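Local structure of AP endonuclease, family 2 (Brucella melitensis biovar Abortus, 3NGF) at residues 27-32 with 40-45; 97-102 with 138-143; 160-165 with 169-174; 198-203 with 232-237. The protein probably interconverts hydroxypyruvate and tartronate semialdehyde as a manganese-binding hydroxypyruvate isomerase of the hyi family, built on a TIM barrel. All blocks are in the same frame, centred on the assembly; numbering follows the deposited sequence.

Interaction 1: 27-32 with 40-45; sequences ERFRLA and VEFLFP
Phe29 and Phe42 meet ring to ring: CZ of Phe29 lies 3.8 Å from CE2 of Phe42, and CE1 of Phe29 is 3.9 Å from that same CE2, so one carbon of the Phe42 ring sits against two of the Phe29 ring. The two side chains run at about a right angle to each other. Val40 splits its methyls between two partners, CG2 approaching Phe29 CE1 at 4.2 Å and CG1 reaching Ala32 CB at 4.0 Å. All four residues are buried, and no hydrogen bond crosses the contact, which is therefore purely apolar. Phe42 holds its ring on the helix side with CG between its own N and carbonyl carbon (chi1 42°). In the second shell, Phe25 makes edge-to-face contacts with both phenylalanines. Phe42 also lies near the active-site end of the barrel, its side chain about 11 Å from the bound manganese. The contact joins two elements of the beta-alpha-beta unit made of strand 11-15, helix 25-34 and strand 39-41; Leu57 of helix 50-59 touches Phe29 and Val40, while Gln64 of strand 63-68 touches Val40 and Phe42.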
# COMPACT_ATOMS: atom_id res chain seq x y z
N GLU A 27 18.95 3.73 -7.51
CA GLU A 27 19.45 2.64 -8.33
C GLU A 27 18.45 1.46 -8.43
O GLU A 27 18.59 0.59 -9.30
CB GLU A 27 20.82 2.16 -7.79
CG GLU A 27 21.99 3.12 -8.12
CD GLU A 27 23.30 2.81 -7.41
OE1 GLU A 27 24.01 3.78 -7.02
OE2 GLU A 27 23.62 1.61 -7.24
N ARG A 28 17.44 1.45 -7.56
CA ARG A 28 16.49 0.32 -7.47
C ARG A 28 15.53 0.26 -8.65
O ARG A 28 15.04 -0.81 -9.01
CB ARG A 28 15.72 0.35 -6.13
CG ARG A 28 16.69 0.29 -4.94
CD ARG A 28 16.02 0.25 -3.57
NE ARG A 28 17.03 0.47 -2.55
CZ ARG A 28 16.81 0.99 -1.36
NH1 ARG A 28 15.56 1.29 -0.96
NH2 ARG A 28 17.83 1.15 -0.53
N PHE A 29 15.25 1.42 -9.26
CA PHE A 29 14.34 1.49 -10.40
C PHE A 29 14.86 0.65 -11.58
O PHE A 29 14.14 -0.21 -12.11
CB PHE A 29 14.10 2.94 -10.82
CG PHE A 29 13.36 3.76 -9.78
CD1 PHE A 29 11.99 3.90 -9.84
CD2 PHE A 29 14.06 4.37 -8.75
CE1 PHE A 29 11.31 4.66 -8.89
CE2 PHE A 29 13.40 5.12 -7.79
CZ PHE A 29 12.02 5.25 -7.85
N ARG A 30 16.13 0.86 -11.94
CA ARG A 30 16.77 0.07 -13.00
C ARG A 30 16.80 -1.42 -12.66
O ARG A 30 16.52 -2.28 -13.51
CB ARG A 30 18.19 0.56 -13.22
CG ARG A 30 18.93 -0.23 -14.33
CD ARG A 30 20.35 0.28 -14.58
NE ARG A 30 21.21 0.18 -13.39
CZ ARG A 30 21.85 -0.92 -12.99
NH1 ARG A 30 21.75 -2.07 -13.66
NH2 ARG A 30 22.60 -0.88 -11.90
N LEU A 31 17.16 -1.75 -11.43
CA LEU A 31 17.20 -3.17 -11.06
C LEU A 31 15.82 -3.87 -11.14
O LEU A 31 15.73 -5.02 -11.59
CB LEU A 31 17.85 -3.35 -9.70
CG LEU A 31 19.32 -2.94 -9.55
CD1 LEU A 31 19.79 -3.43 -8.16
CD2 LEU A 31 20.22 -3.47 -10.65
N ALA A 32 14.76 -3.17 -10.75
CA ALA A 32 13.41 -3.70 -10.84
C ALA A 32 13.01 -3.90 -12.28
O ALA A 32 12.48 -4.94 -12.63
CB ALA A 32 12.39 -2.73 -10.13
N VAL A 40 6.26 -0.31 -9.96
CA VAL A 40 6.91 -0.22 -8.66
C VAL A 40 6.01 0.50 -7.64
O VAL A 40 5.11 1.27 -8.01
CB VAL A 40 8.28 0.48 -8.72
CG1 VAL A 40 9.27 -0.32 -9.58
CG2 VAL A 40 8.14 1.91 -9.24
N GLU A 41 6.30 0.26 -6.38
CA GLU A 41 5.70 0.98 -5.26
C GLU A 41 6.80 1.26 -4.25
O GLU A 41 7.85 0.61 -4.28
CB GLU A 41 4.58 0.18 -4.62
CG GLU A 41 5.01 -1.15 -3.97
CD GLU A 41 3.85 -1.90 -3.34
OE1 GLU A 41 2.70 -1.76 -3.82
OE2 GLU A 41 4.10 -2.65 -2.35
N PHE A 42 6.53 2.16 -3.31
CA PHE A 42 7.43 2.38 -2.18
C PHE A 42 6.67 3.20 -1.16
O PHE A 42 5.56 3.63 -1.44
CB PHE A 42 8.77 3.06 -2.58
CG PHE A 42 8.62 4.17 -3.58
CD1 PHE A 42 8.06 5.38 -3.19
CD2 PHE A 42 9.02 4.01 -4.89
CE1 PHE A 42 7.91 6.43 -4.13
CE2 PHE A 42 8.87 5.05 -5.81
CZ PHE A 42 8.34 6.23 -5.44
N LEU A 43 7.21 3.40 0.04
CA LEU A 43 6.46 4.12 1.06
C LEU A 43 6.47 5.62 0.83
O LEU A 43 5.41 6.23 0.56
CB LEU A 43 6.98 3.76 2.46
CG LEU A 43 6.44 2.41 2.92
CD1 LEU A 43 7.14 1.30 2.22
CD2 LEU A 43 6.53 2.25 4.45
N PHE A 44 7.65 6.22 0.88
CA PHE A 44 7.77 7.69 0.90
C PHE A 44 8.76 8.24 -0.11
O PHE A 44 9.95 7.92 -0.03
CB PHE A 44 8.12 8.19 2.31
CG PHE A 44 7.30 7.57 3.41
CD1 PHE A 44 5.94 7.85 3.54
CD2 PHE A 44 7.87 6.70 4.33
CE1 PHE A 44 5.18 7.29 4.57
CE2 PHE A 44 7.11 6.12 5.34
CZ PHE A 44 5.76 6.42 5.46
N PRO A 45 8.30 9.08 -1.04
CA PRO A 45 9.22 9.73 -1.99
C PRO A 45 9.75 11.09 -1.53
O PRO A 45 10.52 11.72 -2.26
CB PRO A 45 8.33 9.94 -3.19
CG PRO A 45 6.99 10.20 -2.59
CD PRO A 45 6.89 9.33 -1.38

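Interaction 2: 97-102 with 138-143; sequences IALHYA and DKLAPH
Leu99 reaches from helix 88-104 into the end of helix 122-140 and the 3-10 turn that follows, and it carries nearly the whole contact. On the close-packed side its partner is Leu140: CD1 of Leu99 lies 3.8 Å from Leu140 CD2, and the two leucines slide past each other in opposite directions. CG of Leu99 stands anti to its backbone N (chi1 -178°), which carries the branched end across the gap to helix 122-140. The backbones come closest here too, with Leu99 CA and Leu140 CA 7.3 Å apart. Leu99 and Leu140 are both buried, and Ile145, in the loop beyond the turn, adds a further contact to Leu99.

The solvent side is made by exposed His143 and partly exposed Lys139. His143 crosses Leu99 at about a right angle and touches both of its methyls: His143 CD2 is 3.7 Å from Leu99 CD1 and 3.9 Å from Leu99 CD2, and His143 NE2 is 4.0 Å from Leu99 CD2. Lys139 comes nearest through its backbone O, 4.2 Å from Leu99 CD2, its side-chain CE staying at 4.5 Å; its NZ forms a long, weak ion pair with Asp96. The 3-10 turn that presents the histidine is held by the backbone bond from His143 N to Leu140 O, 3.0 Å long.

No hydrogen bond or salt bridge joins the two segments. Cohesion thus rests on dispersion and on the burial of leucine methyls, with one side of the imidazole, CD2 and NE2, and part of the lysine chain bordering them toward solvent.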
# COMPACT_ATOMS: atom_id res chain seq x y z
N ILE A 97 0.96 17.90 -0.60
CA ILE A 97 2.30 17.42 -0.83
C ILE A 97 2.24 16.08 -1.56
O ILE A 97 2.90 15.90 -2.59
CB ILE A 97 3.08 17.25 0.50
CG1 ILE A 97 3.33 18.61 1.16
CG2 ILE A 97 4.43 16.56 0.25
CD1 ILE A 97 4.03 18.50 2.53
N ALA A 98 1.41 15.16 -1.06
CA ALA A 98 1.19 13.86 -1.73
C ALA A 98 0.67 14.01 -3.18
O ALA A 98 1.15 13.31 -4.08
CB ALA A 98 0.24 12.99 -0.91
N LEU A 99 -0.26 14.93 -3.39
CA LEU A 99 -0.85 15.22 -4.71
C LEU A 99 0.21 15.73 -5.68
O LEU A 99 0.25 15.26 -6.83
CB LEU A 99 -2.04 16.21 -4.60
CG LEU A 99 -2.81 16.59 -5.87
CD1 LEU A 99 -3.29 15.36 -6.64
CD2 LEU A 99 -3.99 17.56 -5.56
N HIS A 100 1.07 16.64 -5.23
CA HIS A 100 2.19 17.13 -6.06
C HIS A 100 3.03 15.99 -6.60
O HIS A 100 3.28 15.91 -7.80
CB HIS A 100 3.10 18.11 -5.28
CG HIS A 100 4.39 18.40 -5.97
ND1 HIS A 100 4.47 19.18 -7.11
CD2 HIS A 100 5.66 17.99 -5.71
CE1 HIS A 100 5.74 19.24 -7.51
NE2 HIS A 100 6.48 18.53 -6.67
N TYR A 101 3.41 15.05 -5.72
CA TYR A 101 4.16 13.89 -6.16
C TYR A 101 3.33 12.94 -7.02
O TYR A 101 3.83 12.41 -8.01
CB TYR A 101 4.73 13.13 -4.94
CG TYR A 101 5.99 13.72 -4.39
CD1 TYR A 101 5.95 14.86 -3.59
CD2 TYR A 101 7.22 13.13 -4.64
CE1 TYR A 101 7.10 15.41 -3.07
CE2 TYR A 101 8.38 13.66 -4.12
CZ TYR A 101 8.32 14.80 -3.34
OH TYR A 101 9.48 15.33 -2.84
N ALA A 102 2.07 12.73 -6.66
CA ALA A 102 1.20 11.84 -7.45
C ALA A 102 1.02 12.33 -8.88
O ALA A 102 1.09 11.55 -9.82
CB ALA A 102 -0.17 11.66 -6.78
N ASP A 138 -12.04 14.20 -1.78
CA ASP A 138 -12.56 15.35 -2.54
C ASP A 138 -11.47 16.08 -3.31
O ASP A 138 -11.72 16.60 -4.42
CB ASP A 138 -13.28 16.31 -1.59
CG ASP A 138 -14.62 15.75 -1.06
OD1 ASP A 138 -15.17 14.76 -1.59
OD2 ASP A 138 -15.13 16.35 -0.10
N LYS A 139 -10.29 16.15 -2.72
CA LYS A 139 -9.13 16.81 -3.33
C LYS A 139 -8.56 15.97 -4.45
O LYS A 139 -8.07 16.51 -5.45
CB LYS A 139 -8.06 17.09 -2.28
CG LYS A 139 -8.33 18.32 -1.44
CD LYS A 139 -8.17 19.63 -2.26
CE LYS A 139 -6.70 19.79 -2.78
NZ LYS A 139 -6.43 20.99 -3.64
N LEU A 140 -8.61 14.64 -4.29
CA LEU A 140 -8.02 13.72 -5.26
C LEU A 140 -8.93 13.35 -6.45
O LEU A 140 -8.44 12.99 -7.52
CB LEU A 140 -7.54 12.45 -4.56
CG LEU A 140 -6.45 12.68 -3.47
CD1 LEU A 140 -6.04 11.32 -2.82
CD2 LEU A 140 -5.27 13.47 -3.95
N ALA A 141 -10.25 13.42 -6.25
CA ALA A 141 -11.24 13.01 -7.29
C ALA A 141 -11.07 13.74 -8.63
O ALA A 141 -11.22 13.12 -9.67
CB ALA A 141 -12.71 13.16 -6.76
N PRO A 142 -10.73 15.04 -8.61
CA PRO A 142 -10.55 15.77 -9.87
C PRO A 142 -9.43 15.21 -10.75
O PRO A 142 -9.38 15.49 -11.97
CB PRO A 142 -10.20 17.19 -9.42
CG PRO A 142 -10.88 17.33 -8.09
CD PRO A 142 -10.77 15.97 -7.45
N HIS A 143 -8.52 14.50 -10.11
CA HIS A 143 -7.36 13.90 -10.75
C HIS A 143 -7.44 12.39 -10.94
O HIS A 143 -6.47 11.75 -11.38
CB HIS A 143 -6.13 14.28 -9.92
CG HIS A 143 -6.00 15.77 -9.71
ND1 HIS A 143 -5.62 16.62 -10.73
CD2 HIS A 143 -6.19 16.55 -8.63
CE1 HIS A 143 -5.58 17.86 -10.28
NE2 HIS A 143 -5.94 17.85 -9.01

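Interaction 3: 160-165 with 169-174; sequences YFIVHQ and VGLVKR
Leu171 sets its CD1 methyl against the Phe161 ring, 3.8 Å from CE2 and 4.0 Å from CZ, the two side chains coming from opposite directions. With chi1 at 175°, Phe161 swings CG to the far side from its own N and brings the ring's CE2 and CZ up to Leu171. The same Leu171 CD1 also meets Ile162 CD1 at 4.2 Å, so one methyl is shared by two successive loop residues. All three side chains are buried.

A polar link is added where the loop runs into the helix. Val169 N donates to Gln165 O over 3.0 Å with an N-H...O angle of 160°, and the donor lies in the carbonyl plane. The pair is spaced i to i+4, as in a regular alpha-helical turn. Val169 CG2 rests 3.5 Å from that same Gln165 O, packing against the oxygen that its own N-H engages. His164 occupies the N-cap position, and Asp193 bonds both His164 ND1 and Gln165 N at the start of the helix.

Gln165 starts its side chain away from 169-174, and that side chain lies about 6 Å from those of the manganese ligands Glu150 and Asp185. Phe129 of the neighbouring helix 122-140 touches both Phe161 and Leu171; toward the barrel, Val182 of strand 180-185 receives Gln165 and Val169, while Ala189 and Met192 of helix 186-192 adjoin Gln165 and His164 respectively.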
# COMPACT_ATOMS: atom_id res chain seq x y z
N TYR A 160 -1.85 0.38 16.32
CA TYR A 160 -2.34 0.98 15.08
C TYR A 160 -3.87 1.04 15.03
O TYR A 160 -4.57 0.14 15.51
CB TYR A 160 -1.79 0.25 13.83
CG TYR A 160 -1.88 1.06 12.59
CD1 TYR A 160 -1.09 2.20 12.42
CD2 TYR A 160 -2.75 0.70 11.55
CE1 TYR A 160 -1.18 2.97 11.25
CE2 TYR A 160 -2.85 1.48 10.39
CZ TYR A 160 -2.06 2.60 10.25
OH TYR A 160 -2.16 3.38 9.10
N PHE A 161 -4.37 2.11 14.43
CA PHE A 161 -5.80 2.40 14.34
C PHE A 161 -6.64 1.27 13.76
O PHE A 161 -7.69 0.97 14.30
CB PHE A 161 -6.02 3.65 13.51
CG PHE A 161 -7.46 3.98 13.25
CD1 PHE A 161 -8.32 4.34 14.30
CD2 PHE A 161 -7.95 3.96 11.95
CE1 PHE A 161 -9.65 4.65 14.04
CE2 PHE A 161 -9.27 4.28 11.68
CZ PHE A 161 -10.13 4.63 12.72
N ILE A 162 -6.19 0.68 12.65
CA ILE A 162 -7.02 -0.25 11.88
C ILE A 162 -6.22 -1.51 11.52
O ILE A 162 -5.15 -1.44 10.90
CB ILE A 162 -7.65 0.43 10.62
CG1 ILE A 162 -8.50 -0.55 9.80
CG2 ILE A 162 -6.58 1.07 9.75
CD1 ILE A 162 -9.67 -1.08 10.54
N VAL A 163 -6.70 -2.65 12.01
CA VAL A 163 -5.99 -3.93 11.85
C VAL A 163 -6.91 -5.08 11.39
O VAL A 163 -6.50 -6.26 11.40
CB VAL A 163 -5.23 -4.31 13.16
CG1 VAL A 163 -4.19 -3.24 13.50
CG2 VAL A 163 -6.17 -4.48 14.35
N HIS A 164 -8.16 -4.78 11.01
CA HIS A 164 -9.09 -5.80 10.50
C HIS A 164 -9.72 -5.38 9.19
O HIS A 164 -10.13 -4.21 9.02
CB HIS A 164 -10.16 -6.14 11.53
CG HIS A 164 -9.63 -6.84 12.74
ND1 HIS A 164 -9.29 -8.18 12.73
CD2 HIS A 164 -9.37 -6.39 13.99
CE1 HIS A 164 -8.83 -8.52 13.92
NE2 HIS A 164 -8.87 -7.46 14.71
N GLN A 165 -9.78 -6.33 8.25
CA GLN A 165 -10.24 -6.02 6.87
C GLN A 165 -11.69 -5.58 6.73
O GLN A 165 -11.97 -4.55 6.11
CB GLN A 165 -9.96 -7.20 5.91
CG GLN A 165 -8.53 -7.63 5.83
CD GLN A 165 -7.61 -6.56 5.22
OE1 GLN A 165 -8.03 -5.78 4.35
NE2 GLN A 165 -6.36 -6.56 5.65
N VAL A 169 -13.55 -2.04 5.58
CA VAL A 169 -14.63 -1.92 4.59
C VAL A 169 -15.81 -1.12 5.16
O VAL A 169 -16.36 -0.24 4.49
CB VAL A 169 -15.10 -3.29 4.10
CG1 VAL A 169 -16.38 -3.16 3.28
CG2 VAL A 169 -13.97 -3.99 3.30
N GLY A 170 -16.15 -1.41 6.40
CA GLY A 170 -17.19 -0.66 7.11
C GLY A 170 -16.86 0.81 7.28
O GLY A 170 -17.75 1.67 7.10
N LEU A 171 -15.61 1.11 7.61
CA LEU A 171 -15.21 2.51 7.77
C LEU A 171 -15.28 3.25 6.44
O LEU A 171 -15.72 4.39 6.37
CB LEU A 171 -13.80 2.63 8.36
CG LEU A 171 -13.66 2.36 9.85
CD1 LEU A 171 -12.16 2.32 10.18
CD2 LEU A 171 -14.37 3.46 10.62
N VAL A 172 -14.86 2.58 5.37
CA VAL A 172 -14.96 3.16 4.03
C VAL A 172 -16.41 3.45 3.59
O VAL A 172 -16.67 4.45 2.93
CB VAL A 172 -14.26 2.30 2.99
CG1 VAL A 172 -14.62 2.83 1.57
CG2 VAL A 172 -12.75 2.29 3.24
N LYS A 173 -17.35 2.58 3.96
CA LYS A 173 -18.76 2.83 3.66
C LYS A 173 -19.25 4.10 4.37
O LYS A 173 -20.02 4.89 3.81
CB LYS A 173 -19.64 1.63 4.05
CG LYS A 173 -19.65 0.53 3.01
CD LYS A 173 -20.47 -0.67 3.43
CE LYS A 173 -20.12 -1.92 2.60
NZ LYS A 173 -20.68 -3.14 3.27
N ARG A 174 -18.78 4.32 5.60
CA ARG A 174 -19.13 5.54 6.33
C ARG A 174 -18.55 6.79 5.68
O ARG A 174 -19.21 7.84 5.68
CB ARG A 174 -18.73 5.44 7.78
CG ARG A 174 -19.48 4.32 8.51
CD ARG A 174 -18.89 4.04 9.87
NE ARG A 174 -18.94 5.18 10.78
CZ ARG A 174 -18.29 5.22 11.95
NH1 ARG A 174 -17.54 4.19 12.36
NH2 ARG A 174 -18.39 6.30 12.72

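Interaction 4: 198-203 with 232-237; sequences RLIEKM and FSVLES
Apolar packing is what joins the helices here, and Ile200 is its hub. Its CG2 approaches Val234 CG1 at 3.9 Å and Leu235 CD2 at 4.2 Å, while its CD1 adds a second touch to Val234 CG1 at 4.1 Å. The isoleucine thus applies both branches to a single valine methyl. It meets Val234 obliquely and Leu235 at about a right angle. A chi1 of 176° turns CG1 of Val234 opposite its main-chain nitrogen and places that methyl against Ile200. The backbones approach to 7.5 Å between Ile200 CA and Leu235 CA.

Polar interactions stay within each helix. Arg198 NH1 forms a salt bridge with Glu201 OE1, 3.0 Å long, reaching the syn side of the oxygen 17° out of the carboxylate plane. On the facing helix, Ser237 OG donates to Val234 O over 2.7 Å, turning its hydroxyl back onto its own backbone.

The three apolar residues are buried between helix 196-202, helix 228-237 and the barrel wall: Phe207 of strand 207-212 touches Ile200 and Leu235, Val210 adds to Leu235, Leu184 of strand 180-185 backs Ile200, and Val238 just after the second helix borders Ile200.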
# COMPACT_ATOMS: atom_id res chain seq x y z
N ARG A 198 -12.55 -16.63 1.02
CA ARG A 198 -13.89 -16.11 1.29
C ARG A 198 -13.87 -14.63 1.66
O ARG A 198 -14.80 -13.88 1.31
CB ARG A 198 -14.58 -16.98 2.36
CG ARG A 198 -14.84 -18.39 1.87
CD ARG A 198 -15.90 -18.46 0.77
NE ARG A 198 -16.21 -19.85 0.47
CZ ARG A 198 -15.81 -20.53 -0.60
NH1 ARG A 198 -15.11 -19.95 -1.57
NH2 ARG A 198 -16.14 -21.81 -0.70
N LEU A 199 -12.77 -14.17 2.26
CA LEU A 199 -12.61 -12.76 2.56
C LEU A 199 -12.50 -11.93 1.26
O LEU A 199 -13.19 -10.90 1.11
CB LEU A 199 -11.36 -12.53 3.38
CG LEU A 199 -11.06 -11.13 3.89
CD1 LEU A 199 -12.19 -10.64 4.79
CD2 LEU A 199 -9.68 -11.10 4.64
N ILE A 200 -11.63 -12.38 0.36
CA ILE A 200 -11.45 -11.74 -0.96
C ILE A 200 -12.76 -11.65 -1.69
O ILE A 200 -13.10 -10.59 -2.25
CB ILE A 200 -10.38 -12.46 -1.84
CG1 ILE A 200 -8.99 -12.29 -1.21
CG2 ILE A 200 -10.42 -11.93 -3.28
CD1 ILE A 200 -7.87 -13.14 -1.85
N GLU A 201 -13.51 -12.75 -1.65
CA GLU A 201 -14.82 -12.82 -2.26
C GLU A 201 -15.84 -11.84 -1.65
O GLU A 201 -16.59 -11.17 -2.40
CB GLU A 201 -15.32 -14.27 -2.25
CG GLU A 201 -14.54 -15.14 -3.27
CD GLU A 201 -14.79 -16.62 -3.14
OE1 GLU A 201 -15.39 -17.04 -2.15
OE2 GLU A 201 -14.38 -17.37 -4.06
N LYS A 202 -15.82 -11.72 -0.32
CA LYS A 202 -16.69 -10.75 0.38
C LYS A 202 -16.27 -9.31 0.05
O LYS A 202 -17.12 -8.42 -0.06
CB LYS A 202 -16.61 -10.92 1.91
CG LYS A 202 -17.14 -12.21 2.47
CD LYS A 202 -16.47 -12.51 3.85
CE LYS A 202 -17.22 -13.55 4.65
NZ LYS A 202 -16.63 -13.80 6.01
N MET A 203 -14.97 -9.09 -0.12
CA MET A 203 -14.42 -7.75 -0.33
C MET A 203 -14.40 -7.34 -1.80
O MET A 203 -13.89 -6.28 -2.14
CB MET A 203 -13.00 -7.65 0.24
CG MET A 203 -12.91 -7.70 1.78
SD MET A 203 -11.23 -7.72 2.40
CE MET A 203 -10.74 -6.00 2.03
N PHE A 232 -3.42 -16.06 -6.15
CA PHE A 232 -3.40 -15.34 -7.44
C PHE A 232 -4.58 -15.75 -8.31
O PHE A 232 -5.18 -14.91 -8.99
CB PHE A 232 -2.11 -15.56 -8.24
CG PHE A 232 -0.84 -15.17 -7.52
CD1 PHE A 232 -0.84 -14.24 -6.48
CD2 PHE A 232 0.36 -15.73 -7.90
CE1 PHE A 232 0.32 -13.92 -5.83
CE2 PHE A 232 1.53 -15.41 -7.25
CZ PHE A 232 1.52 -14.50 -6.22
N SER A 233 -4.95 -17.03 -8.26
CA SER A 233 -6.04 -17.54 -9.10
C SER A 233 -7.38 -17.02 -8.57
O SER A 233 -8.29 -16.74 -9.36
CB SER A 233 -6.02 -19.08 -9.21
OG SER A 233 -6.52 -19.70 -8.03
N VAL A 234 -7.45 -16.79 -7.25
CA VAL A 234 -8.66 -16.23 -6.62
C VAL A 234 -8.84 -14.78 -7.09
O VAL A 234 -9.95 -14.37 -7.47
CB VAL A 234 -8.61 -16.32 -5.07
CG1 VAL A 234 -9.82 -15.65 -4.43
CG2 VAL A 234 -8.50 -17.81 -4.59
N LEU A 235 -7.75 -14.00 -7.07
CA LEU A 235 -7.80 -12.60 -7.48
C LEU A 235 -8.32 -12.51 -8.90
O LEU A 235 -9.15 -11.64 -9.23
CB LEU A 235 -6.42 -11.95 -7.37
CG LEU A 235 -5.96 -11.72 -5.93
CD1 LEU A 235 -4.52 -11.22 -5.85
CD2 LEU A 235 -6.91 -10.72 -5.20
N GLU A 236 -7.84 -13.41 -9.75
CA GLU A 236 -8.25 -13.44 -11.17
C GLU A 236 -9.72 -13.79 -11.33
O GLU A 236 -10.44 -13.17 -12.14
CB GLU A 236 -7.39 -14.41 -11.98
CG GLU A 236 -5.97 -13.92 -12.21
CD GLU A 236 -5.90 -12.68 -13.10
OE1 GLU A 236 -6.56 -12.65 -14.17
OE2 GLU A 236 -5.18 -11.73 -12.71
N SER A 237 -10.16 -14.77 -10.54
CA SER A 237 -11.55 -15.27 -10.53
C SER A 237 -12.56 -14.19 -10.15
O SER A 237 -13.63 -14.12 -10.76
CB SER A 237 -11.72 -16.51 -9.60
OG SER A 237 -11.90 -16.14 -8.22

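Overall arrangement
The four contacts follow one another along the chain and sample different layers of the same barrel. Interaction 1 joins a strand and its continuation to a covering helix, interactions 2 and 4 each join two outer helices, and interaction 3 joins a loop to the helix it leads into. Interactions 1, 3 and 4 are buried; interaction 2 is partly buried and alone brings exposed histidine into the contact. Only interaction 3 has a hydrogen bond between its segments. Interactions 3 and 4 touch, with Gln165 CG 3.8 Å from Leu199 CD2, and interactions 1 and 2 meet where Pro45 packs on Tyr101. Interactions 1 and 3 lie on opposite sides of the chain's centre.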